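Local atomic coordinates of AA9 family lytic polysaccharide monooxygenase B (Heterobasidion irregulare TC 32-1, PDB entry 5NNS), a protein that uses an active-site copper to cleave the glycosidic bonds of crystalline and amorphous polysaccharides oxidatively, yielding products oxidised at C1. Residues A[75-80]-A[132-137]; A[124-129]-A[155-160]; A[30-35]-A[50-55]. One frame throughout, in Å; residues are numbered along the deposited sequence.

Contact 1: residues A[75-80]-A[132-137]; sequences WNQWPH and NNNSWT. With CU (copper (II) ion), chain E; NAG (2-acetamido-2-deoxy-beta-D-glucopyranose), chain D; GOL (glycerol), chain M.
Where strand 70-75 runs into the loop that carries the copper ligand His80, Trp75 and Asn134 join it to the start of strand 135-139. Trp75 N donates an almost straight bond to Asn134 O (2.7 Å, 167° at the hydrogen), meeting the carbonyl nearly head-on. Asn134 also works through its side chain. Its chi1 of -59° turns CG toward the 75-78 loop, 3.3 Å from Asn76 O, and OD1 accepts from Trp78 N at 3.0 Å, the donor standing well above the amide plane. Strands 70-75 and 135-139 are antiparallel neighbours in the four-stranded sheet, and in it the side chains of Trp75 and Trp136 lie side by side, pointing the same way, with Trp75 CZ3 3.7 Å from Trp136 CB. An alanine in place of Asn134 would probably leave Trp78 N without this acceptor and the loop less firmly tied to the sheet. Asn134 ND2 donates to O1 of a glycerol, probably from the crystallisation liquor, at 2.8 Å, and Asn133 ND2 carries the N-linked sugar. Beyond Trp78, whose ring meets Tyr167 edge-to-face, His80 NE2 binds the copper at 2.1 Å together with His1 (the histidine brace), with Tyr167 also in the copper site.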
loop_
_atom_site.group_PDB
_atom_site.type_symbol
_atom_site.label_atom_id
_atom_site.label_comp_id
_atom_site.label_asym_id
_atom_site.label_seq_id
_atom_site.Cartn_x
_atom_site.Cartn_y
_atom_site.Cartn_z
ATOM N N TRP A 75 3.138 -11.317 0.864
ATOM C CA TRP A 75 1.729 -11.664 1.059
ATOM C C TRP A 75 1.559 -13.149 1.374
ATOM O O TRP A 75 2.502 -13.944 1.267
ATOM C CB TRP A 75 0.906 -11.317 -0.190
ATOM C CG TRP A 75 0.473 -9.887 -0.280
ATOM C CD1 TRP A 75 -0.777 -9.390 -0.032
ATOM C CD2 TRP A 75 1.279 -8.770 -0.669
ATOM N NE1 TRP A 75 -0.796 -8.032 -0.234
ATOM C CE2 TRP A 75 0.453 -7.624 -0.624
ATOM C CE3 TRP A 75 2.620 -8.626 -1.046
ATOM C CZ2 TRP A 75 0.926 -6.345 -0.943
ATOM C CZ3 TRP A 75 3.093 -7.346 -1.363
ATOM C CH2 TRP A 75 2.243 -6.229 -1.312
ATOM N N ASN A 76 0.337 -13.502 1.765
ATOM C CA ASN A 76 -0.149 -14.879 1.689
ATOM C C ASN A 76 -0.138 -15.359 0.229
ATOM O O ASN A 76 0.164 -14.588 -0.688
ATOM C CB ASN A 76 -1.573 -14.979 2.255
ATOM C CG ASN A 76 -2.554 -14.041 1.562
ATOM O OD1 ASN A 76 -2.320 -12.832 1.485
ATOM N ND2 ASN A 76 -3.659 -14.587 1.070
ATOM N N GLN A 77 -0.473 -16.624 0.011
ATOM C CA GLN A 77 -0.685 -17.121 -1.359
ATOM C C GLN A 77 -1.896 -16.407 -1.962
ATOM O O GLN A 77 -3.039 -16.852 -1.816
ATOM C CB GLN A 77 -0.848 -18.632 -1.375
ATOM C CG GLN A 77 0.460 -19.340 -1.053
ATOM C CD GLN A 77 0.330 -20.841 -0.984
ATOM O OE1 GLN A 77 -0.774 -21.387 -0.941
ATOM N NE2 GLN A 77 1.467 -21.523 -0.976
ATOM N N TRP A 78 -1.607 -15.280 -2.616
ATOM C CA TRP A 78 -2.609 -14.300 -3.008
ATOM C C TRP A 78 -3.486 -14.864 -4.130
ATOM O O TRP A 78 -2.951 -15.314 -5.156
ATOM C CB TRP A 78 -1.932 -12.994 -3.433
ATOM C CG TRP A 78 -2.886 -11.895 -3.737
ATOM C CD1 TRP A 78 -3.143 -11.362 -4.952
ATOM C CD2 TRP A 78 -3.716 -11.198 -2.805
ATOM N NE1 TRP A 78 -4.101 -10.380 -4.849
ATOM C CE2 TRP A 78 -4.467 -10.260 -3.536
ATOM C CE3 TRP A 78 -3.913 -11.292 -1.425
ATOM C CZ2 TRP A 78 -5.394 -9.402 -2.931
ATOM C CZ3 TRP A 78 -4.828 -10.441 -0.827
ATOM C CH2 TRP A 78 -5.562 -9.515 -1.580
ATOM N N PRO A 79 -4.822 -14.871 -3.928
ATOM C CA PRO A 79 -5.733 -15.519 -4.892
ATOM C C PRO A 79 -6.191 -14.685 -6.096
ATOM O O PRO A 79 -6.801 -15.245 -7.003
ATOM C CB PRO A 79 -6.942 -15.878 -4.028
ATOM C CG PRO A 79 -6.962 -14.808 -2.987
ATOM C CD PRO A 79 -5.532 -14.479 -2.695
ATOM N N HIS A 80 -5.919 -13.383 -6.114
ATOM C CA HIS A 80 -6.422 -12.523 -7.181
ATOM C C HIS A 80 -5.308 -12.047 -8.100
ATOM O O HIS A 80 -4.173 -11.858 -7.672
ATOM C CB HIS A 80 -7.203 -11.370 -6.576
ATOM C CG HIS A 80 -8.310 -11.828 -5.687
ATOM N ND1 HIS A 80 -9.251 -12.749 -6.093
ATOM C CD2 HIS A 80 -8.602 -11.533 -4.400
ATOM C CE1 HIS A 80 -10.091 -12.982 -5.099
ATOM N NE2 HIS A 80 -9.715 -12.263 -4.059
ATOM N N ASN A 132 5.943 -13.550 -8.369
ATOM C CA ASN A 132 7.188 -13.267 -7.664
ATOM C C ASN A 132 7.082 -13.688 -6.195
ATOM O O ASN A 132 7.316 -12.877 -5.297
ATOM C CB ASN A 132 7.518 -11.766 -7.791
ATOM C CG ASN A 132 8.818 -11.380 -7.114
ATOM O OD1 ASN A 132 9.794 -12.123 -7.158
ATOM N ND2 ASN A 132 8.827 -10.224 -6.459
ATOM N N ASN A 133 6.738 -14.954 -5.956
ATOM C CA ASN A 133 6.637 -15.504 -4.595
ATOM C C ASN A 133 5.681 -14.695 -3.695
ATOM O O ASN A 133 5.958 -14.480 -2.515
ATOM C CB ASN A 133 8.048 -15.586 -3.973
ATOM C CG ASN A 133 8.095 -16.388 -2.677
ATOM O OD1 ASN A 133 7.387 -17.384 -2.517
ATOM N ND2 ASN A 133 8.942 -15.941 -1.744
ATOM N N ASN A 134 4.568 -14.238 -4.266
ATOM C CA ASN A 134 3.574 -13.445 -3.547
ATOM C C ASN A 134 4.197 -12.271 -2.808
ATOM O O ASN A 134 3.962 -12.090 -1.603
ATOM C CB ASN A 134 2.797 -14.331 -2.582
ATOM C CG ASN A 134 2.088 -15.451 -3.289
ATOM O OD1 ASN A 134 1.076 -15.223 -3.957
ATOM N ND2 ASN A 134 2.604 -16.666 -3.151
ATOM N N SER A 135 5.006 -11.489 -3.528
ATOM C CA SER A 135 5.757 -10.393 -2.922
ATOM C C SER A 135 5.960 -9.230 -3.878
ATOM O O SER A 135 5.802 -9.376 -5.085
ATOM C CB SER A 135 7.112 -10.886 -2.404
ATOM O OG SER A 135 7.972 -11.230 -3.472
ATOM N N TRP A 136 6.306 -8.077 -3.313
ATOM C CA TRP A 136 6.511 -6.865 -4.083
ATOM C C TRP A 136 7.726 -6.105 -3.547
ATOM O O TRP A 136 7.775 -5.738 -2.365
ATOM C CB TRP A 136 5.266 -5.991 -3.993
ATOM C CG TRP A 136 5.192 -4.956 -5.061
ATOM C CD1 TRP A 136 5.429 -3.608 -4.934
ATOM C CD2 TRP A 136 4.849 -5.179 -6.421
ATOM N NE1 TRP A 136 5.248 -2.984 -6.145
ATOM C CE2 TRP A 136 4.888 -3.927 -7.074
ATOM C CE3 TRP A 136 4.513 -6.323 -7.164
ATOM C CZ2 TRP A 136 4.616 -3.788 -8.427
ATOM C CZ3 TRP A 136 4.233 -6.183 -8.519
ATOM C CH2 TRP A 136 4.285 -4.923 -9.136
ATOM N N THR A 137 8.692 -5.864 -4.425
ATOM C CA THR A 137 9.926 -5.183 -4.054
ATOM C C THR A 137 10.094 -3.887 -4.849
ATOM O O THR A 137 10.005 -3.889 -6.083
ATOM C CB THR A 137 11.142 -6.102 -4.258
ATOM O OG1 THR A 137 10.940 -7.313 -3.523
ATOM C CG2 THR A 137 12.428 -5.428 -3.765
HETATM CU CU CU E . -10.298 -12.009 -2.033
HETATM C C1 NAG D . 9.162 -16.523 -0.442
HETATM C C2 NAG D . 10.634 -16.423 -0.062
HETATM C C3 NAG D . 10.877 -16.919 1.355
HETATM C C4 NAG D . 9.932 -16.256 2.362
HETATM C C5 NAG D . 8.489 -16.304 1.865
HETATM C C6 NAG D . 7.571 -15.484 2.765
HETATM C C7 NAG D . 12.211 -16.632 -1.965
HETATM C C8 NAG D . 12.979 -17.602 -2.814
HETATM N N2 NAG D . 11.459 -17.184 -0.996
HETATM O O3 NAG D . 12.239 -16.620 1.683
HETATM O O4 NAG D . 10.014 -16.919 3.629
HETATM O O5 NAG D . 8.405 -15.797 0.525
HETATM O O6 NAG D . 6.218 -15.621 2.318
HETATM O O7 NAG D . 12.293 -15.430 -2.168
HETATM C C1 GOL M . 5.045 -17.775 -0.414
HETATM O O1 GOL M . 4.841 -16.768 -1.408
HETATM C C2 GOL M . 3.716 -18.442 -0.083
HETATM O O2 GOL M . 3.892 -19.867 -0.041
HETATM C C3 GOL M . 3.187 -17.947 1.261
HETATM O O3 GOL M . 2.993 -16.530 1.238
HETATM O O HOH W 1 5.074 -14.210 0.370
#

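Contact 2: residues A[124-129]-A[155-160]; sequences WGMGQL and LLAIHT
Met126 reaches Leu155, Leu156 and Ala157 on an extended chain that bends only at its last torsion: chi2 (177°) sets SD anti, and chi3 (-66°) turns CE toward the strand. The methyl settles over the peptide between Leu156 and Ala157, with CE 3.3 Å from Leu156 O and 3.5 Å from Ala157 N. It is flanked by two aliphatic groups, Leu155 CB at 4.0 Å from CE and Ala157 CB at 4.1 Å. At the far end of the helical segment, Leu129 and Leu155 reach toward each other tip to tip, and Leu129 CD1 comes within 3.5 Å of Leu155 CD2. At the near end, CD1 of Ile158 lies 4.0 Å from CH2 of Trp124; the two side chains cross at about a right angle.

No hydrogen bond joins the segments, so the seam depends on fitted apolar groups. The short axes of 125-129 and 155-157 pass 9.9 Å apart at 115°, a separation bridged by side chains. Trp124 sits at the N-cap position, and its NE1 is bonded to Leu119 O. Trp78 packs against both Met126 and Leu155, while Val85 of strand 85-91 touches Leu129 and Leu155.

The packing seats the one short helix of the chain on the end of strand 147-157, in the six-stranded sheet of the AA9 fold. That strand leads into His159, whose ring stacks on His80 and which, by similarity, probably helps bind O2 beside the copper site.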
loop_
_atom_site.group_PDB
_atom_site.type_symbol
_atom_site.label_atom_id
_atom_site.label_comp_id
_atom_site.label_asym_id
_atom_site.label_seq_id
_atom_site.Cartn_x
_atom_site.Cartn_y
_atom_site.Cartn_z
ATOM N N TRP A 124 -1.204 -7.941 -15.343
ATOM C CA TRP A 124 -1.339 -6.928 -14.299
ATOM C C TRP A 124 -0.222 -7.044 -13.264
ATOM O O TRP A 124 0.348 -8.120 -13.066
ATOM C CB TRP A 124 -2.682 -7.090 -13.584
ATOM C CG TRP A 124 -3.902 -6.785 -14.409
ATOM C CD1 TRP A 124 -4.613 -7.657 -15.179
ATOM C CD2 TRP A 124 -4.570 -5.529 -14.506
ATOM N NE1 TRP A 124 -5.685 -7.015 -15.765
ATOM C CE2 TRP A 124 -5.678 -5.706 -15.370
ATOM C CE3 TRP A 124 -4.339 -4.264 -13.960
ATOM C CZ2 TRP A 124 -6.550 -4.671 -15.687
ATOM C CZ3 TRP A 124 -5.203 -3.228 -14.285
ATOM C CH2 TRP A 124 -6.296 -3.440 -15.142
ATOM N N GLY A 125 0.071 -5.930 -12.595
ATOM C CA GLY A 125 0.986 -5.917 -11.449
ATOM C C GLY A 125 0.652 -6.960 -10.392
ATOM O O GLY A 125 1.544 -7.591 -9.824
ATOM N N MET A 126 -0.639 -7.155 -10.139
ATOM C CA MET A 126 -1.095 -8.130 -9.147
ATOM C C MET A 126 -0.748 -9.559 -9.550
ATOM O O MET A 126 -0.403 -10.373 -8.690
ATOM C CB MET A 126 -2.601 -8.005 -8.919
ATOM C CG MET A 126 -3.088 -8.643 -7.632
ATOM S SD MET A 126 -4.858 -8.382 -7.392
ATOM C CE MET A 126 -4.907 -6.608 -7.184
ATOM N N GLY A 127 -0.855 -9.855 -10.848
ATOM C CA GLY A 127 -0.360 -11.111 -11.413
ATOM C C GLY A 127 1.146 -11.273 -11.294
ATOM O O GLY A 127 1.634 -12.378 -11.069
ATOM N N GLN A 128 1.877 -10.173 -11.445
ATOM C CA GLN A 128 3.333 -10.179 -11.257
ATOM C C GLN A 128 3.718 -10.420 -9.790
ATOM O O GLN A 128 4.669 -11.139 -9.515
ATOM C CB GLN A 128 3.962 -8.876 -11.770
ATOM C CG GLN A 128 3.935 -8.734 -13.283
ATOM C CD GLN A 128 4.471 -7.394 -13.761
ATOM O OE1 GLN A 128 4.305 -6.371 -13.094
ATOM N NE2 GLN A 128 5.107 -7.391 -14.928
ATOM N N LEU A 129 2.974 -9.805 -8.870
ATOM C CA LEU A 129 3.156 -10.002 -7.430
ATOM C C LEU A 129 3.023 -11.485 -7.043
ATOM O O LEU A 129 3.892 -12.032 -6.369
ATOM C CB LEU A 129 2.137 -9.154 -6.659
ATOM C CG LEU A 129 2.167 -9.100 -5.125
ATOM C CD1 LEU A 129 1.647 -7.749 -4.676
ATOM C CD2 LEU A 129 1.361 -10.213 -4.464
ATOM N N LEU A 155 -3.295 -3.320 -2.716
ATOM C CA LEU A 155 -3.754 -4.091 -3.857
ATOM C C LEU A 155 -5.178 -3.684 -4.128
ATOM O O LEU A 155 -5.993 -3.618 -3.205
ATOM C CB LEU A 155 -3.687 -5.585 -3.557
ATOM C CG LEU A 155 -2.319 -6.139 -3.151
ATOM C CD1 LEU A 155 -2.383 -7.654 -3.025
ATOM C CD2 LEU A 155 -1.222 -5.746 -4.128
ATOM N N LEU A 156 -5.470 -3.385 -5.387
ATOM C CA LEU A 156 -6.818 -3.049 -5.816
ATOM C C LEU A 156 -7.251 -4.155 -6.764
ATOM O O LEU A 156 -6.909 -4.132 -7.939
ATOM C CB LEU A 156 -6.847 -1.673 -6.491
ATOM C CG LEU A 156 -8.121 -1.264 -7.243
ATOM C CD1 LEU A 156 -9.368 -1.471 -6.398
ATOM C CD2 LEU A 156 -8.024 0.174 -7.741
ATOM N N ALA A 157 -7.975 -5.133 -6.226
ATOM C CA ALA A 157 -8.530 -6.226 -7.011
ATOM C C ALA A 157 -9.845 -5.776 -7.639
ATOM O O ALA A 157 -10.754 -5.360 -6.925
ATOM C CB ALA A 157 -8.746 -7.455 -6.139
ATOM N N ILE A 158 -9.935 -5.873 -8.967
ATOM C CA ILE A 158 -11.090 -5.373 -9.737
ATOM C C ILE A 158 -11.744 -6.469 -10.597
ATOM O O ILE A 158 -12.308 -6.200 -11.663
ATOM C CB ILE A 158 -10.698 -4.140 -10.594
ATOM C CG1 ILE A 158 -9.600 -4.471 -11.617
ATOM C CG2 ILE A 158 -10.246 -3.011 -9.682
ATOM C CD1 ILE A 158 -9.280 -3.322 -12.553
ATOM N N HIS A 159 -11.665 -7.698 -10.095
ATOM C CA HIS A 159 -12.253 -8.875 -10.728
ATOM C C HIS A 159 -13.774 -8.979 -10.564
ATOM O O HIS A 159 -14.408 -9.731 -11.309
ATOM C CB HIS A 159 -11.600 -10.160 -10.191
ATOM C CG HIS A 159 -11.709 -10.318 -8.707
ATOM N ND1 HIS A 159 -10.825 -9.724 -7.832
ATOM C CD2 HIS A 159 -12.606 -10.983 -7.945
ATOM C CE1 HIS A 159 -11.169 -10.023 -6.592
ATOM N NE2 HIS A 159 -12.242 -10.790 -6.634
ATOM N N THR A 160 -14.346 -8.273 -9.584
ATOM C CA THR A 160 -15.808 -8.218 -9.407
ATOM C C THR A 160 -16.353 -6.923 -9.988
ATOM O O THR A 160 -15.956 -5.842 -9.561
ATOM C CB THR A 160 -16.202 -8.302 -7.924
ATOM O OG1 THR A 160 -15.677 -9.508 -7.380
ATOM C CG2 THR A 160 -17.717 -8.302 -7.739
#

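Contact 3: residues A[30-35]-A[50-55]; sequences QREWDT and NINGAS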
loop_
_atom_site.group_PDB
_atom_site.type_symbol
_atom_site.label_atom_id
_atom_site.label_comp_id
_atom_site.label_asym_id
_atom_site.label_seq_id
_atom_site.Cartn_x
_atom_site.Cartn_y
_atom_site.Cartn_z
ATOM N N GLN A 30 4.240 -3.266 11.742
ATOM C CA GLN A 30 3.005 -3.104 10.993
ATOM C C GLN A 30 1.850 -2.606 11.864
ATOM O O GLN A 30 1.738 -2.988 13.031
ATOM C CB GLN A 30 2.619 -4.437 10.354
ATOM C CG GLN A 30 1.791 -4.287 9.098
ATOM C CD GLN A 30 1.407 -5.606 8.488
ATOM O OE1 GLN A 30 1.075 -6.558 9.201
ATOM N NE2 GLN A 30 1.428 -5.671 7.159
ATOM N N ARG A 31 0.996 -1.761 11.283
ATOM C CA ARG A 31 -0.243 -1.330 11.929
ATOM C C ARG A 31 -1.254 -2.472 11.933
ATOM O O ARG A 31 -1.239 -3.335 11.045
ATOM C CB ARG A 31 -0.844 -0.100 11.229
ATOM C CG ARG A 31 -0.056 1.191 11.410
ATOM C CD ARG A 31 0.173 1.513 12.882
ATOM N NE ARG A 31 0.463 2.930 13.116
ATOM C CZ ARG A 31 -0.448 3.898 13.258
ATOM N NH1 ARG A 31 -1.756 3.647 13.185
ATOM N NH2 ARG A 31 -0.043 5.142 13.473
ATOM N N GLU A 32 -2.121 -2.472 12.947
ATOM C CA GLU A 32 -3.082 -3.551 13.152
ATOM C C GLU A 32 -4.075 -3.613 12.000
ATOM O O GLU A 32 -4.665 -2.602 11.644
ATOM C CB GLU A 32 -3.835 -3.352 14.470
ATOM C CG GLU A 32 -5.045 -4.258 14.688
ATOM C CD GLU A 32 -5.685 -4.076 16.057
ATOM O OE1 GLU A 32 -5.135 -3.324 16.890
ATOM O OE2 GLU A 32 -6.748 -4.679 16.304
ATOM N N TRP A 33 -4.239 -4.798 11.426
ATOM C CA TRP A 33 -5.312 -5.066 10.473
ATOM C C TRP A 33 -5.949 -6.393 10.860
ATOM O O TRP A 33 -5.251 -7.379 11.065
ATOM C CB TRP A 33 -4.786 -5.062 9.028
ATOM C CG TRP A 33 -3.682 -6.052 8.711
ATOM C CD1 TRP A 33 -2.375 -5.985 9.095
ATOM C CD2 TRP A 33 -3.800 -7.231 7.910
ATOM N NE1 TRP A 33 -1.677 -7.055 8.592
ATOM C CE2 TRP A 33 -2.527 -7.832 7.855
ATOM C CE3 TRP A 33 -4.863 -7.834 7.225
ATOM C CZ2 TRP A 33 -2.284 -9.024 7.157
ATOM C CZ3 TRP A 33 -4.625 -9.019 6.516
ATOM C CH2 TRP A 33 -3.341 -9.595 6.489
ATOM N N ASP A 34 -7.275 -6.410 10.959
ATOM C CA ASP A 34 -7.993 -7.467 11.688
ATOM C C ASP A 34 -8.593 -8.622 10.879
ATOM O O ASP A 34 -8.940 -9.650 11.469
ATOM C CB ASP A 34 -9.091 -6.827 12.542
ATOM C CG ASP A 34 -8.534 -5.845 13.568
ATOM O OD1 ASP A 34 -7.505 -6.161 14.192
ATOM O OD2 ASP A 34 -9.120 -4.756 13.747
ATOM N N THR A 35 -8.688 -8.473 9.557
ATOM C CA THR A 35 -9.285 -9.499 8.709
ATOM C C THR A 35 -8.666 -9.504 7.327
ATOM O O THR A 35 -8.033 -8.536 6.917
ATOM C CB THR A 35 -10.796 -9.267 8.550
ATOM O OG1 THR A 35 -11.344 -10.257 7.672
ATOM C CG2 THR A 35 -11.064 -7.875 7.981
ATOM N N ASN A 50 -6.109 0.153 6.874
ATOM C CA ASN A 50 -7.064 -0.938 7.093
ATOM C C ASN A 50 -7.820 -0.790 8.411
ATOM O O ASN A 50 -7.612 0.173 9.141
ATOM C CB ASN A 50 -6.383 -2.319 7.001
ATOM C CG ASN A 50 -7.223 -3.342 6.249
ATOM O OD1 ASN A 50 -8.458 -3.359 6.360
ATOM N ND2 ASN A 50 -6.558 -4.209 5.493
ATOM N N ILE A 51 -8.717 -1.738 8.676
ATOM C CA ILE A 51 -9.513 -1.778 9.892
ATOM C C ILE A 51 -8.842 -2.722 10.909
ATOM O O ILE A 51 -8.598 -3.881 10.584
ATOM C CB ILE A 51 -10.956 -2.258 9.602
ATOM C CG1 ILE A 51 -11.685 -1.240 8.709
ATOM C CG2 ILE A 51 -11.738 -2.462 10.903
ATOM C CD1 ILE A 51 -12.941 -1.773 8.043
ATOM N N ASN A 52 -8.543 -2.267 12.131
ATOM C CA ASN A 52 -8.795 -0.893 12.605
ATOM C C ASN A 52 -7.642 0.077 12.308
ATOM O O ASN A 52 -7.777 1.275 12.534
ATOM C CB ASN A 52 -9.148 -0.880 14.101
ATOM C CG ASN A 52 -8.058 -1.462 14.988
ATOM O OD1 ASN A 52 -6.928 -1.694 14.557
ATOM N ND2 ASN A 52 -8.403 -1.705 16.241
ATOM N N GLY A 53 -6.512 -0.434 11.819
ATOM C CA GLY A 53 -5.348 0.401 11.507
ATOM C C GLY A 53 -4.628 0.921 12.741
ATOM O O GLY A 53 -3.786 1.818 12.640
ATOM N N ALA A 54 -4.925 0.329 13.898
ATOM C CA ALA A 54 -4.500 0.882 15.173
ATOM C C ALA A 54 -3.006 0.694 15.402
ATOM O O ALA A 54 -2.399 -0.282 14.944
ATOM C CB ALA A 54 -5.287 0.257 16.315
ATOM N N SER A 55 -2.426 1.667 16.091
ATOM C CA SER A 55 -1.089 1.557 16.644
ATOM C C SER A 55 -1.094 0.504 17.754
ATOM O O SER A 55 -2.123 0.264 18.378
ATOM C CB SER A 55 -0.679 2.912 17.219
ATOM O OG SER A 55 0.599 2.873 17.808
HETATM O O HOH W 2 -7.797 -6.726 4.801
#
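Arg31 bends at chi2 (-55°), which sets CD near Ala54 O; the guanidinium at its end lies beside Gly53. NH1 donates to Gly53 O at 2.8 Å, the acceptor lying in the guanidinium plane, while Ser55 CB sits over the centre of one face, 4.1 Å from CZ. Other N-H groups of the same guanidinium have partners beyond the two segments: NH2 with Cys96 O and Ala99 O, NE with Gln172 OE1. Several bonds thus fix the rotation of the group.

Glu32 comes next, pairing by backbone: its N donates to Ala54 O at 3.0 Å (170° at the hydrogen), and its O receives a weak bond from Gly53 N. Its extended side chain crosses that of Asn52 obliquely, carboxylate and amide planes 62° apart, with Asn52 OD1 3.1 Å from Glu32 CD. Glu32 OE2 also lies 2.7 Å from Asp34 OD1, a distance at which one of the two acids probably holds a proton.

Trp33 makes a single beta bridge with Asn52 and touches Asn50 CB through its own CB at 3.8 Å; its NE1 is held by Gln30 OE1. Asp34 N then bonds to Ile51 O at 2.9 Å, and Asp34 OD2 takes a weak bond from Asn52 N, the nitrogen of the cis peptide between Ile51 and Asn52. Last, a water accepts from Asn50 ND2 and lies within hydrogen-bonding distance of Thr35 O.

Within 50-55, Asn52 OD1 accepts from Ala54 N, forming an Asx turn. It lies in the long loop region between strands 12-15 and 63-66, beside the Cys49–Cys170 disulfide and near the glucan-binding Tyr20, among the extended loops that decorate the beta-sandwich of AA9 enzymes.

Contacts 1 and 2 form one continuous region, with centres about 10 Å apart: helix 125-131 is followed, after a short loop, by strand 135-139, Leu129 O probably receives a hydrogen bond from Ser135 N, and the Trp75 ring packs on Leu155. Contact 2 is the wholly buried member, has no hydrogen bond across it and meets mainly through apolar side chains; contact 1 is mixed, its tryptophans buried, Asn133 bearing the sugar and Asn134 tying the loop. Contact 3 stands apart, its centre about 19 Å from that of contact 1 and 21 Å from that of contact 2. Only partly buried and lacking regular strands, it relies on backbone and charged-group hydrogen bonds, and buries the most surface of the three.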